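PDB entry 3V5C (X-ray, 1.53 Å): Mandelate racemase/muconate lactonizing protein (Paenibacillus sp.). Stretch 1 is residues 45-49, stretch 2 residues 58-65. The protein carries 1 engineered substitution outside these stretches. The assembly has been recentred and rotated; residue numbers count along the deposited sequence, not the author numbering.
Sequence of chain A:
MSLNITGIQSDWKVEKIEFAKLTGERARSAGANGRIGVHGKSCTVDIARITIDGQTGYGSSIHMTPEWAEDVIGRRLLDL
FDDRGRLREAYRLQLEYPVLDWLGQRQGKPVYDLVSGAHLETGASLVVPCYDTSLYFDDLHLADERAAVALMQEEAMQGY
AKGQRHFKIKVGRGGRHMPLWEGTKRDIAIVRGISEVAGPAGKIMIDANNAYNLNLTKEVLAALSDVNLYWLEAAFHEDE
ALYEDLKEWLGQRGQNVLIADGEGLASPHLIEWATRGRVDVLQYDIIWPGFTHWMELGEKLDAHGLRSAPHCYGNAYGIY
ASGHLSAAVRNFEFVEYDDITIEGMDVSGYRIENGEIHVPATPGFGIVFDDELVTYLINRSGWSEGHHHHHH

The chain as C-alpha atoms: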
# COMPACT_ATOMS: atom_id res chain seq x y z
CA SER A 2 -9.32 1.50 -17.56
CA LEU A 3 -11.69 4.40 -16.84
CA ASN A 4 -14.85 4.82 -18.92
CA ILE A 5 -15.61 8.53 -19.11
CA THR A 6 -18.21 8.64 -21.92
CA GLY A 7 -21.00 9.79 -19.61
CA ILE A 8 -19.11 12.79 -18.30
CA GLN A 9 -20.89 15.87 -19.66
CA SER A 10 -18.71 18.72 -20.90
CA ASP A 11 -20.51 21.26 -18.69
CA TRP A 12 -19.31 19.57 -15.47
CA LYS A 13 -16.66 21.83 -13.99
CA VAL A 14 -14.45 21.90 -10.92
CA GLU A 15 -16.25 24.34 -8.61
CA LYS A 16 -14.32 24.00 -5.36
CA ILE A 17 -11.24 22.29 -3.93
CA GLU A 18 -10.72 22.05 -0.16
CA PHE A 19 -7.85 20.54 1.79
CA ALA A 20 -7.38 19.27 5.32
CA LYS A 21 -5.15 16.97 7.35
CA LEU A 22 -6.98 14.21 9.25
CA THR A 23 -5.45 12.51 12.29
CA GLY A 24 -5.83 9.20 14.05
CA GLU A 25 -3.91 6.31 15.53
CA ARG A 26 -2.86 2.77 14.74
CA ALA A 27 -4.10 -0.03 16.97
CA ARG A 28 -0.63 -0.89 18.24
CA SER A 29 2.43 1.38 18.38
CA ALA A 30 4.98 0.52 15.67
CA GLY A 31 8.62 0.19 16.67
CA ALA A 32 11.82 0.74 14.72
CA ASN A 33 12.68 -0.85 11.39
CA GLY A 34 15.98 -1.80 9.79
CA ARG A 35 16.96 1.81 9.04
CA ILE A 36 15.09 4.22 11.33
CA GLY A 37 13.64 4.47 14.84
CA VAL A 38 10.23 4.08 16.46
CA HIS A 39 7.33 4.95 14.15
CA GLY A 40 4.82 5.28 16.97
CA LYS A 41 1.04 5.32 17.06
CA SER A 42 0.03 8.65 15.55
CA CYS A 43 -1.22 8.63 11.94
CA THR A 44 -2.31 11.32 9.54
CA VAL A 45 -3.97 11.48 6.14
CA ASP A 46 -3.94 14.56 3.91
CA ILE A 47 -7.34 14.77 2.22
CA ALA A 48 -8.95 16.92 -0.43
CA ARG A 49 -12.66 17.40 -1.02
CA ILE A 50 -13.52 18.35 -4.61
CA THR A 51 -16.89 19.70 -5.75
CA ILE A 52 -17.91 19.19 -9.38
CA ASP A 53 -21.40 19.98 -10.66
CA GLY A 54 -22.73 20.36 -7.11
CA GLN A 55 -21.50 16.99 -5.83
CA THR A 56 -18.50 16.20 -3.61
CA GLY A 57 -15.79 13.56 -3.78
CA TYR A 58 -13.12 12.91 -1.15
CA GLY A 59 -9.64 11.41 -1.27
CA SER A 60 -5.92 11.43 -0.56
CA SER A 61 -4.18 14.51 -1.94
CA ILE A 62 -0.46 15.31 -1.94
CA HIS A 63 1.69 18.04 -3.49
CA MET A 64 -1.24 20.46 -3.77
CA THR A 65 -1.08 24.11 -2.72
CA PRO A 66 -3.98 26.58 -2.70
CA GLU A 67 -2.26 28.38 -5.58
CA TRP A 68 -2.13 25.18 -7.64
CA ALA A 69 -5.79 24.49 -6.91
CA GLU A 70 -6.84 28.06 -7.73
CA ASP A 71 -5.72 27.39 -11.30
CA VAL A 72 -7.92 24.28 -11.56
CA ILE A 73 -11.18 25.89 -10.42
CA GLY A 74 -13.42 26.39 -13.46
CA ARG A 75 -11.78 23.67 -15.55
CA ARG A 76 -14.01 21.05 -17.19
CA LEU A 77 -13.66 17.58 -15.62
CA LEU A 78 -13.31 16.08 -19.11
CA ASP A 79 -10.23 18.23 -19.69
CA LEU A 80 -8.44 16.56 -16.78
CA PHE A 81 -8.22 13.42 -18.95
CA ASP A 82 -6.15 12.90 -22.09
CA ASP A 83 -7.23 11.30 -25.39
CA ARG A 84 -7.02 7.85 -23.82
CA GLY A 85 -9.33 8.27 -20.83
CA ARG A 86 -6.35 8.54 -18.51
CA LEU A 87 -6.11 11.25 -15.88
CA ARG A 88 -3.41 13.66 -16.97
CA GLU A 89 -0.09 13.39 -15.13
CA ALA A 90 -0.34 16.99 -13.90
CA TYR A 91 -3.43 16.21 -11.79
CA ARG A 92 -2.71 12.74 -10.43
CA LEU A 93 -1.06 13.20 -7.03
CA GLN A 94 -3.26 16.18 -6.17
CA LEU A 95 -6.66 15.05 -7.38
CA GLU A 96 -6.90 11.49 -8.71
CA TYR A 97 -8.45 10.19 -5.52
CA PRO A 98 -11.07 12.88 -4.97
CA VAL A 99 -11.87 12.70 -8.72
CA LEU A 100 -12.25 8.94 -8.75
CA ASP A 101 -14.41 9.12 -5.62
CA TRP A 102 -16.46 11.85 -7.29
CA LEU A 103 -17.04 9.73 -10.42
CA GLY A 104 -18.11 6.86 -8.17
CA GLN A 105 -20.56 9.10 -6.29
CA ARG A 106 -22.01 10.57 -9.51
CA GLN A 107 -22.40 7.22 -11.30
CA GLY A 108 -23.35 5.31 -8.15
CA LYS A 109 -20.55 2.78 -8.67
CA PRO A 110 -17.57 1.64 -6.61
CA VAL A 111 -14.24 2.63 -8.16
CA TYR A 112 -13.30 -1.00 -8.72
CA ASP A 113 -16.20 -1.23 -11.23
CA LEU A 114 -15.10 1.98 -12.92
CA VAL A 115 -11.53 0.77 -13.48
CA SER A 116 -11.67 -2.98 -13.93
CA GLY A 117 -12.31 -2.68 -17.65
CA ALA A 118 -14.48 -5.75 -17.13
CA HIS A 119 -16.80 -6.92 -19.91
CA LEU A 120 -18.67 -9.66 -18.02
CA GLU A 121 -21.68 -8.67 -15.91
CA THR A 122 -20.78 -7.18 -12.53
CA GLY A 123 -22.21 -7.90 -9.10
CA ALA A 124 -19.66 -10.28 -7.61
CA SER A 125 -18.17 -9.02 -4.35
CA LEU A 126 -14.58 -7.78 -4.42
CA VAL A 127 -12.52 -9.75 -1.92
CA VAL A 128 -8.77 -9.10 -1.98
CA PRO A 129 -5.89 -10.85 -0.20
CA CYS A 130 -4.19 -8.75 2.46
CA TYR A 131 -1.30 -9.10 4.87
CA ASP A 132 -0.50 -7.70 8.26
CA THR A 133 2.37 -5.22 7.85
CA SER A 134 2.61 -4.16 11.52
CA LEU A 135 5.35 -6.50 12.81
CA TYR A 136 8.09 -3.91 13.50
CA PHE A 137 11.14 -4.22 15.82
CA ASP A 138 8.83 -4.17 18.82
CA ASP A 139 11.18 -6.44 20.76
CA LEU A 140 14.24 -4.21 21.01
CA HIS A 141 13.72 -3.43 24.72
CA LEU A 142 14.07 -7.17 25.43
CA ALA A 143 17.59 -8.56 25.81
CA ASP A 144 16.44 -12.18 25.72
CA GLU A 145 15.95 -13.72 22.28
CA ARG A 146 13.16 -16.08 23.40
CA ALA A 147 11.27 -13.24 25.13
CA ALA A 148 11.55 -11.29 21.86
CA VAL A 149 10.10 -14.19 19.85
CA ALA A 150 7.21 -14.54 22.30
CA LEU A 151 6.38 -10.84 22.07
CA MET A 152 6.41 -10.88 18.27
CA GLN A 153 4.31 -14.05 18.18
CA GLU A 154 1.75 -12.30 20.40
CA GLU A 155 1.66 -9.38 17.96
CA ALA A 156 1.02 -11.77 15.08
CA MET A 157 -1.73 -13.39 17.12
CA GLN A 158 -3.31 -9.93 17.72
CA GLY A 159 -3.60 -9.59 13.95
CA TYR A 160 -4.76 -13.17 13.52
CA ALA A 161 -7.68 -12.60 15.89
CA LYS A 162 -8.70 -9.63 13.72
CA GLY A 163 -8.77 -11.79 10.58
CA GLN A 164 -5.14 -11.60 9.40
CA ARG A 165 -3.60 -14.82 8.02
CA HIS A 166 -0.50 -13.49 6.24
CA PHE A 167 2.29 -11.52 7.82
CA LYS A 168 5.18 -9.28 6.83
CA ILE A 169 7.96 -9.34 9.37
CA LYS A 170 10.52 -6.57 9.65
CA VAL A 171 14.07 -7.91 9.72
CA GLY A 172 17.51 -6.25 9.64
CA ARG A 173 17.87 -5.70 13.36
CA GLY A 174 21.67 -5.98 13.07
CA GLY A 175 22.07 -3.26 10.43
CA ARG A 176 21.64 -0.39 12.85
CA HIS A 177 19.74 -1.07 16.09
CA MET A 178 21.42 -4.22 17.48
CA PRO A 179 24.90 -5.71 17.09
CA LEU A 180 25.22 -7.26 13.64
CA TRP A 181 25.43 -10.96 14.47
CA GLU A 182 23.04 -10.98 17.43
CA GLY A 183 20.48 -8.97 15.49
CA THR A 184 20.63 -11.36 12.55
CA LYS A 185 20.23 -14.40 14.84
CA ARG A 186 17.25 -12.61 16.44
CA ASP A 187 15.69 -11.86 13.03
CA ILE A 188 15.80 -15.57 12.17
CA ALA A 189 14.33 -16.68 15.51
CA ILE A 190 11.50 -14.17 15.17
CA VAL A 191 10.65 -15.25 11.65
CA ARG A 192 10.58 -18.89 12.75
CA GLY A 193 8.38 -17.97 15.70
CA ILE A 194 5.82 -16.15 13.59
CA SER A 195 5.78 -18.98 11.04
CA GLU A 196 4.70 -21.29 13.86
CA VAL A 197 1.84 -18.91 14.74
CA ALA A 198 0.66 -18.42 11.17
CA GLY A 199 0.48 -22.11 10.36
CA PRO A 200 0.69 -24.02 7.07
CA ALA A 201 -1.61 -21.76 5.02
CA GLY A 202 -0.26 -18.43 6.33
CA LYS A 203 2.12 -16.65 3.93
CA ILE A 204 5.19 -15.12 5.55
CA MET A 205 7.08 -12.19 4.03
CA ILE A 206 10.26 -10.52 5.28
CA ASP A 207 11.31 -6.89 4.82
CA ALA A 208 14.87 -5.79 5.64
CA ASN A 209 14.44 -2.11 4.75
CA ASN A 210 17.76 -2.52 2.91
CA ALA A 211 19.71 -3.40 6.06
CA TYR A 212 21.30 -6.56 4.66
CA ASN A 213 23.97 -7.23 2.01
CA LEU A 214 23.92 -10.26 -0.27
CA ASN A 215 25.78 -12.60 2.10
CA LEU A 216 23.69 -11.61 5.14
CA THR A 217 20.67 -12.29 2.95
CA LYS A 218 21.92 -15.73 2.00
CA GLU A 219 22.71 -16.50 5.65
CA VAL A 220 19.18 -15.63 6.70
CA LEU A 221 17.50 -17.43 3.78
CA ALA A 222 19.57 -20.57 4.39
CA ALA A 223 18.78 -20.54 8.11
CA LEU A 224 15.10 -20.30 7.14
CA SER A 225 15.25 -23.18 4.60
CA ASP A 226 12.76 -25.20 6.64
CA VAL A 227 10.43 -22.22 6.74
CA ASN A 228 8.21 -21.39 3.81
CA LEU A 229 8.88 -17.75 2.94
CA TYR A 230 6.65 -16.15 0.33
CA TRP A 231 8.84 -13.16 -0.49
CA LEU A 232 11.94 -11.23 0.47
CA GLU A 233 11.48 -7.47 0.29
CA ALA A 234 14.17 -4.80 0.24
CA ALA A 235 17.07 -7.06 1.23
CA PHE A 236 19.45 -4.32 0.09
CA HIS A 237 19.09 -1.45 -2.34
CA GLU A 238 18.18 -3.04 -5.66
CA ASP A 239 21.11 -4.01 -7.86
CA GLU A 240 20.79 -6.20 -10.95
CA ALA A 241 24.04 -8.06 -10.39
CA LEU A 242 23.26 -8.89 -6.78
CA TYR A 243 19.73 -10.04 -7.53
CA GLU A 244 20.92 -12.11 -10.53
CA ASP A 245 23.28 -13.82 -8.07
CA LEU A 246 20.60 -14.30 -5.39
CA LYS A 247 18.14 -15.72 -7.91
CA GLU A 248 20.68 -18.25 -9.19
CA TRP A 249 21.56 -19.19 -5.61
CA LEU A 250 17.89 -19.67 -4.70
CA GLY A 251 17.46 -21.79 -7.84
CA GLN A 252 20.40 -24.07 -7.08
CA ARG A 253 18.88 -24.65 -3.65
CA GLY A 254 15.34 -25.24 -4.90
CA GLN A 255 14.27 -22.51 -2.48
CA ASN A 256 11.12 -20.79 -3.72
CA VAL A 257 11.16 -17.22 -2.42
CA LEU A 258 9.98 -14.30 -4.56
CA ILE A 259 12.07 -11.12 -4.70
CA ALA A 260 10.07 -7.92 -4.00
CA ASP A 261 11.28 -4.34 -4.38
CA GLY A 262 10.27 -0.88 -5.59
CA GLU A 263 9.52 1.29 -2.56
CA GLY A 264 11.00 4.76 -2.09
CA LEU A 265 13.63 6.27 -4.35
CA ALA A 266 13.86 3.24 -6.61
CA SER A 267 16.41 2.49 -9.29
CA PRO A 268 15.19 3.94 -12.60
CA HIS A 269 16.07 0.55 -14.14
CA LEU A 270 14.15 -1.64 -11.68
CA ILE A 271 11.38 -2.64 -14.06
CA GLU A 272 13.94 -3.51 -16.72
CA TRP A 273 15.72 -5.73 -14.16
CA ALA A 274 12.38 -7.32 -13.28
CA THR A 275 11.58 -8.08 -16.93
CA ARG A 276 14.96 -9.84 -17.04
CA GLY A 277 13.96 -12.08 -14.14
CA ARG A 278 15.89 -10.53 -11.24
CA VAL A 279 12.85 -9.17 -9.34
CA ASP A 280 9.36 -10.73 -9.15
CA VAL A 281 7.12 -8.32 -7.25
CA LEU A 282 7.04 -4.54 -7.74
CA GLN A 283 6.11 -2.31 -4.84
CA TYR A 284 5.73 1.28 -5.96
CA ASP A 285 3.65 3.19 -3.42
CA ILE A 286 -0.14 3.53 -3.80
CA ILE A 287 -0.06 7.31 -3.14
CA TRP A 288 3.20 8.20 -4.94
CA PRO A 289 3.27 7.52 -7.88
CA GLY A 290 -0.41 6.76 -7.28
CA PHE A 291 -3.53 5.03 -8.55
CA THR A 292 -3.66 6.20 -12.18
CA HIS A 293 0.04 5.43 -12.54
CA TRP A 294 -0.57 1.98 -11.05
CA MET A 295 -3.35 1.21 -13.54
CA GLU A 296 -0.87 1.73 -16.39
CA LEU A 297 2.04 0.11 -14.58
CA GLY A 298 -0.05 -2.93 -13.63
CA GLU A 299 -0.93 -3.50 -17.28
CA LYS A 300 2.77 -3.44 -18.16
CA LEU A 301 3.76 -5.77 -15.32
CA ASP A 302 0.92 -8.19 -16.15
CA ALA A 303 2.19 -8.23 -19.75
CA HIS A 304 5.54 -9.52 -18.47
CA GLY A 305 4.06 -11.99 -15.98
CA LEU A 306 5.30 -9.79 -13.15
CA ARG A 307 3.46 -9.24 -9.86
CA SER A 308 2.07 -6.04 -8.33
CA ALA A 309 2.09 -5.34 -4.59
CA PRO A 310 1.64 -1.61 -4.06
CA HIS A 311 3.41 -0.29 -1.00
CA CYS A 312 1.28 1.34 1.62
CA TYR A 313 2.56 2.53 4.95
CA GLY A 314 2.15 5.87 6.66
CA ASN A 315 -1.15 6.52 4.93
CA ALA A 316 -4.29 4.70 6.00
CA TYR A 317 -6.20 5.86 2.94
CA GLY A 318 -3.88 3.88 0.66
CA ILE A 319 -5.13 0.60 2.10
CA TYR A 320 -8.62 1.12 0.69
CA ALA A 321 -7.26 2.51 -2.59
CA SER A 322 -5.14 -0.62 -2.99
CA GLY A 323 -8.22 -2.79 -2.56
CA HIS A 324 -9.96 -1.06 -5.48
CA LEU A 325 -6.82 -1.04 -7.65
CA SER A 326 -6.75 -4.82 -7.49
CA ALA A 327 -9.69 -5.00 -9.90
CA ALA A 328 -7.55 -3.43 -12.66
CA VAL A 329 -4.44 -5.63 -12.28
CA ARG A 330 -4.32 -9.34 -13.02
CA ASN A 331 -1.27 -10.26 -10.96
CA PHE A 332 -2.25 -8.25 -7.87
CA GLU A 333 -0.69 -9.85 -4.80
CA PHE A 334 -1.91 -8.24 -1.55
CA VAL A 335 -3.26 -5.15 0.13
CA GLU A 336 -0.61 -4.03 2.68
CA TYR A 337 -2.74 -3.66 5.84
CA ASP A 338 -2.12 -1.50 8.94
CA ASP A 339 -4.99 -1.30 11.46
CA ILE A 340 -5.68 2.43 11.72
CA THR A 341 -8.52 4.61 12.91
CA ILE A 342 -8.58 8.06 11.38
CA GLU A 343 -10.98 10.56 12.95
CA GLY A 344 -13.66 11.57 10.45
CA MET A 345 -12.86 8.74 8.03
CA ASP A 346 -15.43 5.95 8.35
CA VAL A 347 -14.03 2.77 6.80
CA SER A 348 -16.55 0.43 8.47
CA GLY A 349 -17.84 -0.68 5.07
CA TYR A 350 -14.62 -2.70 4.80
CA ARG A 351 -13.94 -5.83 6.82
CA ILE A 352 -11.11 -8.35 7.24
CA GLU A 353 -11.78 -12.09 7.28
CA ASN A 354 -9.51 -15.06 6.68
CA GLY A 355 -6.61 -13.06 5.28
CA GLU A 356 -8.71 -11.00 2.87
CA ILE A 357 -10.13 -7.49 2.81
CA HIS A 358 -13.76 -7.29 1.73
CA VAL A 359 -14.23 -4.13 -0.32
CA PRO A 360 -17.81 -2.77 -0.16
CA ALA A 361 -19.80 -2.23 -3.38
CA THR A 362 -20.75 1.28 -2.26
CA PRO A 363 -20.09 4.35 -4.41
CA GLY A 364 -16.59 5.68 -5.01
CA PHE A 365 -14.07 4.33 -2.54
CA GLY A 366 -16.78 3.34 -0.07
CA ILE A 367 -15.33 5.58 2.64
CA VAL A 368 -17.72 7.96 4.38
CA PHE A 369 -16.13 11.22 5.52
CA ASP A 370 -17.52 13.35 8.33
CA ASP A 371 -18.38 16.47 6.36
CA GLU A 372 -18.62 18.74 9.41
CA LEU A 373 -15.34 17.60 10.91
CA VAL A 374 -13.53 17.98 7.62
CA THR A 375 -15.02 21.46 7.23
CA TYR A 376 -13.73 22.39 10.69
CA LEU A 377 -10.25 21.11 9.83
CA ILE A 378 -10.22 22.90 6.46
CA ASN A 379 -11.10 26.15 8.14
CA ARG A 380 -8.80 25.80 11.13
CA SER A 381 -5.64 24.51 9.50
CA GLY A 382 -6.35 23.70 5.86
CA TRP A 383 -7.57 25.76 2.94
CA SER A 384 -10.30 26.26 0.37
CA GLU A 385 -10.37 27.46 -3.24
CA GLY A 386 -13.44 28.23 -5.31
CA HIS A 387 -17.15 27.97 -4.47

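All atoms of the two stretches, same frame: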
# COMPACT_ATOMS: atom_id res chain seq x y z
N VAL A 45 -3.62 11.60 7.55
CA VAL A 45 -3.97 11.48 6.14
C VAL A 45 -4.32 12.87 5.59
O VAL A 45 -5.27 13.52 6.06
CB VAL A 45 -5.17 10.55 5.90
CG1 VAL A 45 -5.52 10.50 4.40
CG2 VAL A 45 -4.89 9.14 6.44
N ASP A 46 -3.56 13.33 4.60
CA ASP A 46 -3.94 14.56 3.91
C ASP A 46 -5.07 14.27 2.91
O ASP A 46 -4.97 13.35 2.08
CB ASP A 46 -2.74 15.16 3.19
CG ASP A 46 -1.71 15.77 4.13
OD1 ASP A 46 -1.95 15.82 5.36
OD2 ASP A 46 -0.65 16.22 3.61
N ILE A 47 -6.14 15.04 3.00
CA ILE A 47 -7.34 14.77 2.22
C ILE A 47 -7.76 16.02 1.47
O ILE A 47 -7.61 17.13 1.98
CB ILE A 47 -8.49 14.34 3.17
CG1 ILE A 47 -8.21 12.93 3.73
CG2 ILE A 47 -9.85 14.41 2.48
CD1 ILE A 47 -8.31 11.84 2.71
N ALA A 48 -8.26 15.85 0.26
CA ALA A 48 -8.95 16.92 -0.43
C ALA A 48 -10.40 16.53 -0.67
O ALA A 48 -10.73 15.37 -0.89
CB ALA A 48 -8.27 17.27 -1.75
N ARG A 49 -11.26 17.54 -0.66
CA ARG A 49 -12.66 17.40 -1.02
C ARG A 49 -12.86 18.24 -2.28
O ARG A 49 -12.59 19.44 -2.28
CB ARG A 49 -13.52 17.93 0.13
CG ARG A 49 -15.02 17.95 -0.13
CD ARG A 49 -15.78 18.13 1.20
NE ARG A 49 -15.71 19.50 1.73
CZ ARG A 49 -16.02 19.83 2.99
NH1 ARG A 49 -15.96 21.10 3.38
NH2 ARG A 49 -16.38 18.90 3.87
N TYR A 58 -14.18 12.80 -2.14
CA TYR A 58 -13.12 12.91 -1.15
C TYR A 58 -11.97 11.96 -1.49
O TYR A 58 -12.19 10.85 -1.99
CB TYR A 58 -13.66 12.44 0.21
CG TYR A 58 -14.49 13.43 1.00
CD1 TYR A 58 -13.89 14.23 1.98
CD2 TYR A 58 -15.87 13.50 0.85
CE1 TYR A 58 -14.63 15.11 2.74
CE2 TYR A 58 -16.63 14.41 1.62
CZ TYR A 58 -16.00 15.20 2.55
OH TYR A 58 -16.71 16.08 3.34
N GLY A 59 -10.74 12.36 -1.19
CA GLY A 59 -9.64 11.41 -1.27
C GLY A 59 -8.29 11.94 -0.85
O GLY A 59 -8.14 13.12 -0.58
N SER A 60 -7.31 11.04 -0.77
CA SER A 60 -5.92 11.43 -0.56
C SER A 60 -5.52 12.53 -1.54
O SER A 60 -5.95 12.54 -2.69
CB SER A 60 -5.02 10.21 -0.78
OG SER A 60 -3.65 10.58 -0.89
N SER A 61 -4.73 13.48 -1.06
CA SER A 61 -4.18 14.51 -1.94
C SER A 61 -2.80 14.88 -1.43
O SER A 61 -2.65 15.19 -0.24
CB SER A 61 -5.09 15.75 -1.95
OG SER A 61 -4.48 16.81 -2.68
N ILE A 62 -1.79 14.84 -2.30
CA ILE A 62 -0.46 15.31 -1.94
C ILE A 62 0.06 16.28 -2.98
O ILE A 62 -0.42 16.31 -4.12
CB ILE A 62 0.53 14.15 -1.71
CG1 ILE A 62 0.80 13.40 -3.02
CG2 ILE A 62 0.01 13.21 -0.61
CD1 ILE A 62 2.03 12.46 -2.96
N HIS A 63 1.03 17.10 -2.58
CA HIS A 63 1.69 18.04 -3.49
C HIS A 63 0.71 19.07 -4.06
O HIS A 63 0.87 19.49 -5.21
CB HIS A 63 2.35 17.29 -4.64
CG HIS A 63 3.50 16.42 -4.22
ND1 HIS A 63 3.75 16.10 -2.90
CD2 HIS A 63 4.48 15.83 -4.94
CE1 HIS A 63 4.82 15.33 -2.83
NE2 HIS A 63 5.28 15.15 -4.06
N MET A 64 -0.30 19.44 -3.30
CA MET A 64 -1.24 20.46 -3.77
C MET A 64 -1.20 21.68 -2.86
O MET A 64 -1.38 21.56 -1.66
CB MET A 64 -2.67 19.92 -3.80
CG MET A 64 -3.68 20.92 -4.33
SD MET A 64 -5.26 20.18 -4.79
CE MET A 64 -5.88 19.61 -3.20
N THR A 65 -0.99 22.85 -3.45
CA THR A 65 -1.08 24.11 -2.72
C THR A 65 -2.38 24.82 -3.10
O THR A 65 -2.99 24.50 -4.11
CB THR A 65 0.09 25.04 -3.05
OG1 THR A 65 0.06 25.34 -4.45
CG2 THR A 65 1.41 24.34 -2.71
O HOH W 1 -2.94 11.61 1.55
O HOH W 2 -0.54 16.83 1.14

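Residues 45-49 form part of a β-strand, and residues 58-60 form part of a second strand that runs beside it in the antiparallel sense, their N-to-C directions 144° apart. Beyond Ser60 the second stretch leaves regular strand geometry, yet it stays close enough for Ser61 and Met64 to reach back to the first strand.

Val45 lies at the margin of the contact. Its CA-to-CB bond points sideways, and its nearest side-chain approach to the other stretch, Val45 CG1 to Ser60 CA, is 5.1 Å, so pairing effectively begins with Asp46. The carbonyl of Asp46 is a busy acceptor. It takes a hydrogen bond from the backbone amide of Ser61 (Ser61 N to Asp46 O, 3.2 Å), which carries the ladder one residue past the end of the second strand. The CA-H of Ser60 also points at it, with Ser60 CA 3.4 Å from Asp46 O, and a water donates to it, lying 2.7 Å from both Asp46 O and Ser60 OG. A second water uses both its protons, giving one to the carboxylate oxygen Asp46 OD2 and the other to the carbonyl oxygen Ser61 O. An acidic side chain suits this partly exposed position: it accepts from the solvent molecule and is thereby tied to a backbone with which it makes no direct hydrogen bond.

Ile47 faces Ser60 in a non-hydrogen-bonded pair, with Ile47 CA and Ser60 CA 4.6 Å apart. Here the backbones approach through a CA-H contact, Ile47 CA to Gly59 O at 3.3 Å. The side chains diverge, but the branched isoleucine still covers its neighbours: CD1 lies 3.7 Å from Ser60 N, while CG2 packs 4.1 Å from Tyr58 CD1, near the plane of the ring at its edge. Such an apolar, β-branched residue is well suited to a buried strand.

Ala48 and Gly59 make the hydrogen-bonded pair at the centre of the ladder. Two reciprocal bonds close a narrow ring, Ala48 N to Gly59 O at 2.9 Å and Gly59 N to Ala48 O at 3.0 Å. Since Gly59 has no side chain, it adds nothing to the face on which the Ala48 methyl lies. That methyl instead meets residues from beyond the strand: Ala48 CB is 3.5 Å from Ser61 CB and 3.6 Å from Met64 CE. The small alanine side chain fits beside the Ser61 methylene, and the flexible thioether of Met64 brings an apolar methyl to it.

Arg49 and Tyr58 form the last pair, with both side chains on the same face of the sheet. The phenol oxygen accepts a nearly linear hydrogen bond from the guanidinium, Arg49 NH2 to Tyr58 OH at 2.9 Å, and lies near the guanidinium plane, where the N-H bonds point. Meanwhile Arg49 CG sits over the ring face, 4.1 Å from the centroid of Tyr58, in a CH-π contact. Arginine thus covers the aromatic surface with its aliphatic stem and donates a hydrogen bond to the hydroxyl with its polar head.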